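PDB 5OI9: STIL N-terminal domain-containing protein from Trichoplax adhaerens, which probably acts in centriole assembly, this N-terminal domain being the part of STIL-family proteins likely to bind the partner CEP85. Local coordinates for residues 135-149 with 163-175. Numbering follows the deposited sequence. Where two conformers were deposited one is given.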
loop_
_atom_site.group_PDB
_atom_site.type_symbol
_atom_site.label_atom_id
_atom_site.label_comp_id
_atom_site.label_asym_id
_atom_site.label_seq_id
_atom_site.Cartn_x
_atom_site.Cartn_y
_atom_site.Cartn_z
ATOM N N SER A 135 -20.571 8.709 -11.359
ATOM C CA SER A 135 -20.014 9.728 -10.476
ATOM C C SER A 135 -19.661 9.193 -9.079
ATOM O O SER A 135 -18.533 9.395 -8.627
ATOM C CB SER A 135 -20.969 10.923 -10.358
ATOM O OG SER A 135 -21.257 11.479 -11.633
ATOM N N PRO A 136 -20.592 8.525 -8.390
ATOM C CA PRO A 136 -20.319 8.097 -7.017
ATOM C C PRO A 136 -19.798 6.664 -6.942
ATOM O O PRO A 136 -20.012 5.835 -7.830
ATOM C CB PRO A 136 -21.695 8.206 -6.339
ATOM C CG PRO A 136 -22.716 8.365 -7.466
ATOM C CD PRO A 136 -21.970 8.159 -8.760
ATOM N N PHE A 137 -19.098 6.388 -5.844
ATOM C CA PHE A 137 -18.571 5.060 -5.559
ATOM C C PHE A 137 -19.607 4.243 -4.799
ATOM O O PHE A 137 -20.172 4.711 -3.803
ATOM C CB PHE A 137 -17.281 5.156 -4.742
ATOM C CG PHE A 137 -16.063 5.465 -5.561
ATOM C CD1 PHE A 137 -15.346 4.443 -6.157
ATOM C CD2 PHE A 137 -15.621 6.769 -5.720
ATOM C CE1 PHE A 137 -14.223 4.709 -6.902
ATOM C CE2 PHE A 137 -14.488 7.045 -6.471
ATOM C CZ PHE A 137 -13.791 6.010 -7.065
ATOM N N SER A 138 -19.840 3.022 -5.265
ATOM C CA SER A 138 -20.748 2.082 -4.626
ATOM C C SER A 138 -19.946 0.956 -3.985
ATOM O O SER A 138 -18.763 0.763 -4.273
ATOM C CB SER A 138 -21.752 1.510 -5.633
ATOM O OG SER A 138 -21.086 0.710 -6.594
ATOM N N ILE A 139 -20.607 0.204 -3.102
ATOM C CA ILE A 139 -19.907 -0.859 -2.388
ATOM C C ILE A 139 -19.519 -1.987 -3.338
ATOM O O ILE A 139 -18.522 -2.686 -3.109
ATOM C CB ILE A 139 -20.763 -1.357 -1.206
ATOM C CG1 ILE A 139 -19.979 -2.364 -0.362
ATOM C CG2 ILE A 139 -22.070 -1.954 -1.697
ATOM C CD1 ILE A 139 -18.698 -1.801 0.218
ATOM N N SER A 140 -20.271 -2.172 -4.427
ATOM C CA SER A 140 -19.891 -3.174 -5.420
ATOM C C SER A 140 -18.563 -2.817 -6.077
ATOM O O SER A 140 -17.742 -3.699 -6.354
ATOM C CB SER A 140 -20.986 -3.319 -6.476
ATOM O OG SER A 140 -21.084 -2.153 -7.275
ATOM N N GLU A 141 -18.337 -1.528 -6.333
ATOM C CA GLU A 141 -17.067 -1.100 -6.908
ATOM C C GLU A 141 -15.925 -1.279 -5.913
ATOM O O GLU A 141 -14.834 -1.727 -6.285
ATOM C CB GLU A 141 -17.171 0.356 -7.366
ATOM C CG GLU A 141 -16.016 0.837 -8.228
ATOM C CD GLU A 141 -16.248 2.234 -8.777
ATOM O OE1 GLU A 141 -17.385 2.740 -8.658
ATOM O OE2 GLU A 141 -15.292 2.827 -9.325
ATOM N N TYR A 142 -16.158 -0.938 -4.642
ATOM C CA TYR A 142 -15.147 -1.175 -3.618
ATOM C C TYR A 142 -14.857 -2.662 -3.468
ATOM O O TYR A 142 -13.699 -3.063 -3.297
ATOM C CB TYR A 142 -15.602 -0.597 -2.277
ATOM C CG TYR A 142 -15.666 0.915 -2.195
ATOM C CD1 TYR A 142 -14.513 1.688 -2.272
ATOM C CD2 TYR A 142 -16.875 1.565 -1.997
ATOM C CE1 TYR A 142 -14.566 3.065 -2.175
ATOM C CE2 TYR A 142 -16.940 2.945 -1.901
ATOM C CZ TYR A 142 -15.780 3.688 -1.989
ATOM O OH TYR A 142 -15.838 5.059 -1.895
ATOM N N TYR A 143 -15.902 -3.493 -3.517
ATOM C CA TYR A 143 -15.734 -4.930 -3.326
ATOM C C TYR A 143 -14.868 -5.534 -4.423
ATOM O O TYR A 143 -13.959 -6.325 -4.148
ATOM C CB TYR A 143 -17.104 -5.611 -3.281
ATOM C CG TYR A 143 -17.049 -7.122 -3.317
ATOM C CD1 TYR A 143 -16.845 -7.858 -2.157
ATOM C CD2 TYR A 143 -17.208 -7.815 -4.512
ATOM C CE1 TYR A 143 -16.797 -9.238 -2.184
ATOM C CE2 TYR A 143 -17.159 -9.195 -4.550
ATOM C CZ TYR A 143 -16.952 -9.902 -3.382
ATOM O OH TYR A 143 -16.903 -11.277 -3.415
ATOM N N ASP A 144 -15.141 -5.175 -5.680
ATOM C CA ASP A 144 -14.351 -5.715 -6.781
ATOM C C ASP A 144 -12.901 -5.255 -6.698
ATOM O O ASP A 144 -11.985 -6.024 -7.012
ATOM C CB ASP A 144 -14.975 -5.316 -8.118
ATOM C CG ASP A 144 -16.289 -6.030 -8.379
ATOM O OD1 ASP A 144 -16.410 -7.210 -7.986
ATOM O OD2 ASP A 144 -17.200 -5.415 -8.972
ATOM N N ALA A 145 -12.670 -4.013 -6.268
ATOM C CA ALA A 145 -11.301 -3.532 -6.119
ATOM C C ALA A 145 -10.561 -4.306 -5.036
ATOM O O ALA A 145 -9.377 -4.631 -5.195
ATOM C CB ALA A 145 -11.298 -2.037 -5.806
ATOM N N PHE A 146 -11.241 -4.622 -3.930
ATOM C CA PHE A 146 -10.581 -5.335 -2.842
ATOM C C PHE A 146 -10.309 -6.790 -3.203
ATOM O O PHE A 146 -9.296 -7.356 -2.771
ATOM C CB PHE A 146 -11.415 -5.251 -1.567
ATOM C CG PHE A 146 -10.731 -5.831 -0.364
ATOM C CD1 PHE A 146 -9.619 -5.208 0.181
ATOM C CD2 PHE A 146 -11.192 -6.999 0.222
ATOM C CE1 PHE A 146 -8.981 -5.739 1.289
ATOM C CE2 PHE A 146 -10.560 -7.531 1.334
ATOM C CZ PHE A 146 -9.455 -6.898 1.867
ATOM N N GLN A 147 -11.198 -7.414 -3.981
ATOM C CA GLN A 147 -10.918 -8.755 -4.483
ATOM C C GLN A 147 -9.654 -8.765 -5.332
ATOM O O GLN A 147 -8.797 -9.646 -5.182
ATOM C CB GLN A 147 -12.111 -9.280 -5.282
ATOM C CG GLN A 147 -13.360 -9.505 -4.444
ATOM C CD GLN A 147 -13.158 -10.562 -3.379
ATOM O OE1 GLN A 147 -12.446 -11.542 -3.589
ATOM N NE2 GLN A 147 -13.778 -10.365 -2.223
ATOM N N THR A 148 -9.515 -7.782 -6.225
ATOM C CA THR A 148 -8.289 -7.658 -7.009
ATOM C C THR A 148 -7.082 -7.428 -6.108
ATOM O O THR A 148 -6.006 -7.993 -6.342
ATOM C CB THR A 148 -8.429 -6.524 -8.028
ATOM O OG1 THR A 148 -9.437 -6.864 -8.987
ATOM C CG2 THR A 148 -7.111 -6.278 -8.751
ATOM N N LEU A 149 -7.245 -6.618 -5.058
ATOM C CA LEU A 149 -6.136 -6.354 -4.148
ATOM C C LEU A 149 -5.685 -7.631 -3.445
ATOM O O LEU A 149 -4.487 -7.928 -3.387
ATOM C CB LEU A 149 -6.532 -5.277 -3.133
ATOM C CG LEU A 149 -5.465 -4.685 -2.199
ATOM C CD1 LEU A 149 -5.885 -3.302 -1.729
ATOM C CD2 LEU A 149 -5.200 -5.578 -0.987
ATOM N N LYS A 163 2.593 -0.333 -1.559
ATOM C CA LYS A 163 1.592 0.013 -2.562
ATOM C C LYS A 163 0.613 -1.125 -2.821
ATOM O O LYS A 163 -0.501 -0.875 -3.293
ATOM C CB LYS A 163 2.274 0.420 -3.872
ATOM C CG LYS A 163 3.120 1.679 -3.769
ATOM C CD LYS A 163 3.720 2.061 -5.117
ATOM C CE LYS A 163 4.768 1.058 -5.569
ATOM N NZ LYS A 163 5.943 1.031 -4.652
ATOM N N ASP A 164 0.997 -2.368 -2.523
ATOM C CA ASP A 164 0.087 -3.496 -2.678
ATOM C C ASP A 164 -0.981 -3.545 -1.594
ATOM O O ASP A 164 -1.893 -4.373 -1.687
ATOM C CB ASP A 164 0.866 -4.813 -2.673
ATOM C CG ASP A 164 1.832 -4.926 -3.835
ATOM O OD1 ASP A 164 1.521 -4.398 -4.922
ATOM O OD2 ASP A 164 2.900 -5.552 -3.661
HETATM N N MSE A 165 -0.887 -2.692 -0.577
HETATM C CA MSE A 165 -1.804 -2.726 0.560
HETATM C C MSE A 165 -3.001 -1.790 0.403
HETATM O O MSE A 165 -3.860 -1.735 1.278
HETATM C CB MSE A 165 -1.062 -2.370 1.850
HETATM C CG MSE A 165 0.116 -3.269 2.133
HETATM SE SE MSE A 165 -0.457 -5.119 2.233
HETATM C CE MSE A 165 1.192 -5.943 1.596
ATOM N N LEU A 166 -3.055 -1.047 -0.699
ATOM C CA LEU A 166 -4.170 -0.139 -0.934
ATOM C C LEU A 166 -4.495 -0.095 -2.419
ATOM O O LEU A 166 -3.615 -0.258 -3.269
ATOM C CB LEU A 166 -3.876 1.272 -0.406
ATOM C CG LEU A 166 -2.585 1.960 -0.850
ATOM C CD1 LEU A 166 -2.822 2.830 -2.076
ATOM C CD2 LEU A 166 -2.009 2.779 0.292
ATOM N N SER A 167 -5.775 0.114 -2.720
ATOM C CA SER A 167 -6.249 0.273 -4.090
ATOM C C SER A 167 -7.013 1.585 -4.173
ATOM O O SER A 167 -8.043 1.749 -3.513
ATOM C CB SER A 167 -7.132 -0.901 -4.520
ATOM O OG SER A 167 -7.612 -0.710 -5.837
ATOM N N LEU A 168 -6.506 2.509 -4.982
ATOM C CA LEU A 168 -7.011 3.872 -5.058
ATOM C C LEU A 168 -7.539 4.141 -6.459
ATOM O O LEU A 168 -6.888 3.788 -7.447
ATOM C CB LEU A 168 -5.902 4.867 -4.697
ATOM C CG LEU A 168 -6.224 6.358 -4.637
ATOM C CD1 LEU A 168 -7.117 6.667 -3.444
ATOM C CD2 LEU A 168 -4.937 7.164 -4.573
ATOM N N LYS A 169 -8.717 4.759 -6.541
ATOM C CA LYS A 169 -9.344 5.093 -7.813
ATOM C C LYS A 169 -9.866 6.521 -7.748
ATOM O O LYS A 169 -10.134 7.051 -6.668
ATOM C CB LYS A 169 -10.491 4.127 -8.154
ATOM C CG LYS A 169 -10.083 2.665 -8.198
ATOM C CD LYS A 169 -11.296 1.754 -8.295
ATOM C CE LYS A 169 -11.993 1.894 -9.638
ATOM N NZ LYS A 169 -11.141 1.398 -10.754
ATOM N N ILE A 170 -10.010 7.142 -8.918
ATOM C CA ILE A 170 -10.500 8.513 -9.016
ATOM C C ILE A 170 -11.562 8.589 -10.105
ATOM O O ILE A 170 -11.366 8.075 -11.211
ATOM C CB ILE A 170 -9.364 9.515 -9.302
ATOM C CG1 ILE A 170 -8.402 9.577 -8.116
ATOM C CG2 ILE A 170 -9.929 10.901 -9.581
ATOM C CD1 ILE A 170 -7.266 10.550 -8.304
ATOM N N HIS A 171 -12.690 9.221 -9.783
ATOM C CA HIS A 171 -13.714 9.595 -10.751
ATOM C C HIS A 171 -13.696 11.109 -10.913
ATOM O O HIS A 171 -13.749 11.843 -9.919
ATOM C CB HIS A 171 -15.106 9.141 -10.304
ATOM C CG HIS A 171 -15.256 7.657 -10.178
ATOM N ND1 HIS A 171 -16.246 7.075 -9.416
ATOM C CD2 HIS A 171 -14.551 6.638 -10.720
ATOM C CE1 HIS A 171 -16.141 5.760 -9.491
ATOM N NE2 HIS A 171 -15.121 5.469 -10.277
ATOM N N ALA A 172 -13.622 11.576 -12.157
ATOM C CA ALA A 172 -13.573 13.005 -12.444
ATOM C C ALA A 172 -14.686 13.361 -13.415
ATOM O O ALA A 172 -14.755 12.811 -14.516
ATOM C CB ALA A 172 -12.210 13.408 -13.013
ATOM N N THR A 173 -15.557 14.275 -13.014
ATOM C CA THR A 173 -16.570 14.829 -13.903
ATOM C C THR A 173 -16.168 16.259 -14.236
ATOM O O THR A 173 -15.947 17.070 -13.329
ATOM C CB THR A 173 -17.953 14.780 -13.260
ATOM O OG1 THR A 173 -18.261 13.426 -12.904
ATOM C CG2 THR A 173 -19.002 15.283 -14.228
ATOM N N TYR A 174 -16.047 16.561 -15.526
ATOM C CA TYR A 174 -15.549 17.857 -15.960
ATOM C C TYR A 174 -16.549 18.546 -16.878
ATOM O O TYR A 174 -17.445 17.918 -17.451
ATOM C CB TYR A 174 -14.191 17.734 -16.670
ATOM C CG TYR A 174 -14.241 17.049 -18.020
ATOM C CD1 TYR A 174 -14.311 15.667 -18.115
ATOM C CD2 TYR A 174 -14.201 17.785 -19.199
ATOM C CE1 TYR A 174 -14.350 15.036 -19.341
ATOM C CE2 TYR A 174 -14.239 17.161 -20.432
ATOM C CZ TYR A 174 -14.313 15.786 -20.496
ATOM O OH TYR A 174 -14.351 15.158 -21.721
ATOM N N TYR A 175 -16.376 19.858 -17.006
ATOM C CA TYR A 175 -17.200 20.672 -17.885
ATOM C C TYR A 175 -16.361 21.830 -18.400
ATOM O O TYR A 175 -15.554 22.399 -17.659
ATOM C CB TYR A 175 -18.446 21.195 -17.163
ATOM C CG TYR A 175 -19.462 21.833 -18.083
ATOM C CD1 TYR A 175 -20.350 21.053 -18.814
ATOM C CD2 TYR A 175 -19.539 23.214 -18.220
ATOM C CE1 TYR A 175 -21.283 21.627 -19.657
ATOM C CE2 TYR A 175 -20.471 23.798 -19.062
ATOM C CZ TYR A 175 -21.338 22.998 -19.777
ATOM O OH TYR A 175 -22.268 23.571 -20.615
HETATM O O HOH W 1 -7.729 -3.181 -6.956
HETATM O O HOH W 2 -2.262 -6.242 -3.611
#
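Phe137 and His171 lie flat against each other in an offset stack, their ring centroids 3.8 Å apart and their planes only 6° from parallel. The two side chains come from opposite directions, and CE1 of the imidazole rests over the middle of the phenyl face. With CG placed beside its own backbone N and anti to the carbonyl carbon, the Phe137 ring also brings CZ to 4.0 Å from Lys169 CB, so it packs against two side chains that project from the same side of the strand.

Both imidazole nitrogens are engaged at the ring edge. His171 NE2 donates to Glu141 OE2 at 2.8 Å, but the N-H is bent to 123° and the bond is weak; the carboxylate is turned 31° from the imidazole plane. On the other nitrogen, His171 ND1 makes a long, weak bond to Ser135 O (3.4 Å). If both nitrogens carry hydrogens, the ring would be positively charged, a state the Glu141 carboxylate would probably favour. Glu141 gets there on an extended chain, its CG anti to the backbone N, and OE2 also touches Lys169 CE. Were Phe137 replaced by alanine, the imidazole would probably lose its stacking partner, a gap would open beside Lys169 CB, and the ring would be freer to turn from its two weak bonds.

Farther along the helix, one water bridges Ala145 O and Ser167 OG, and a second joins Leu149 O to Asp164 O. Leu149 pushes CD1 to 3.6 Å from Ser167 N, beside the backbone that leads into the strand.

Helix 139-155 thus crosses one face of the sheet, slanting across strand 167-176, the two running in broadly opposed directions; strands 118-126 and 180-192 flank that strand. Tyr142 and Phe146 extend the packing to Tyr324 and Phe322 of strand 322-334, while Tyr174 meets helix 45-61.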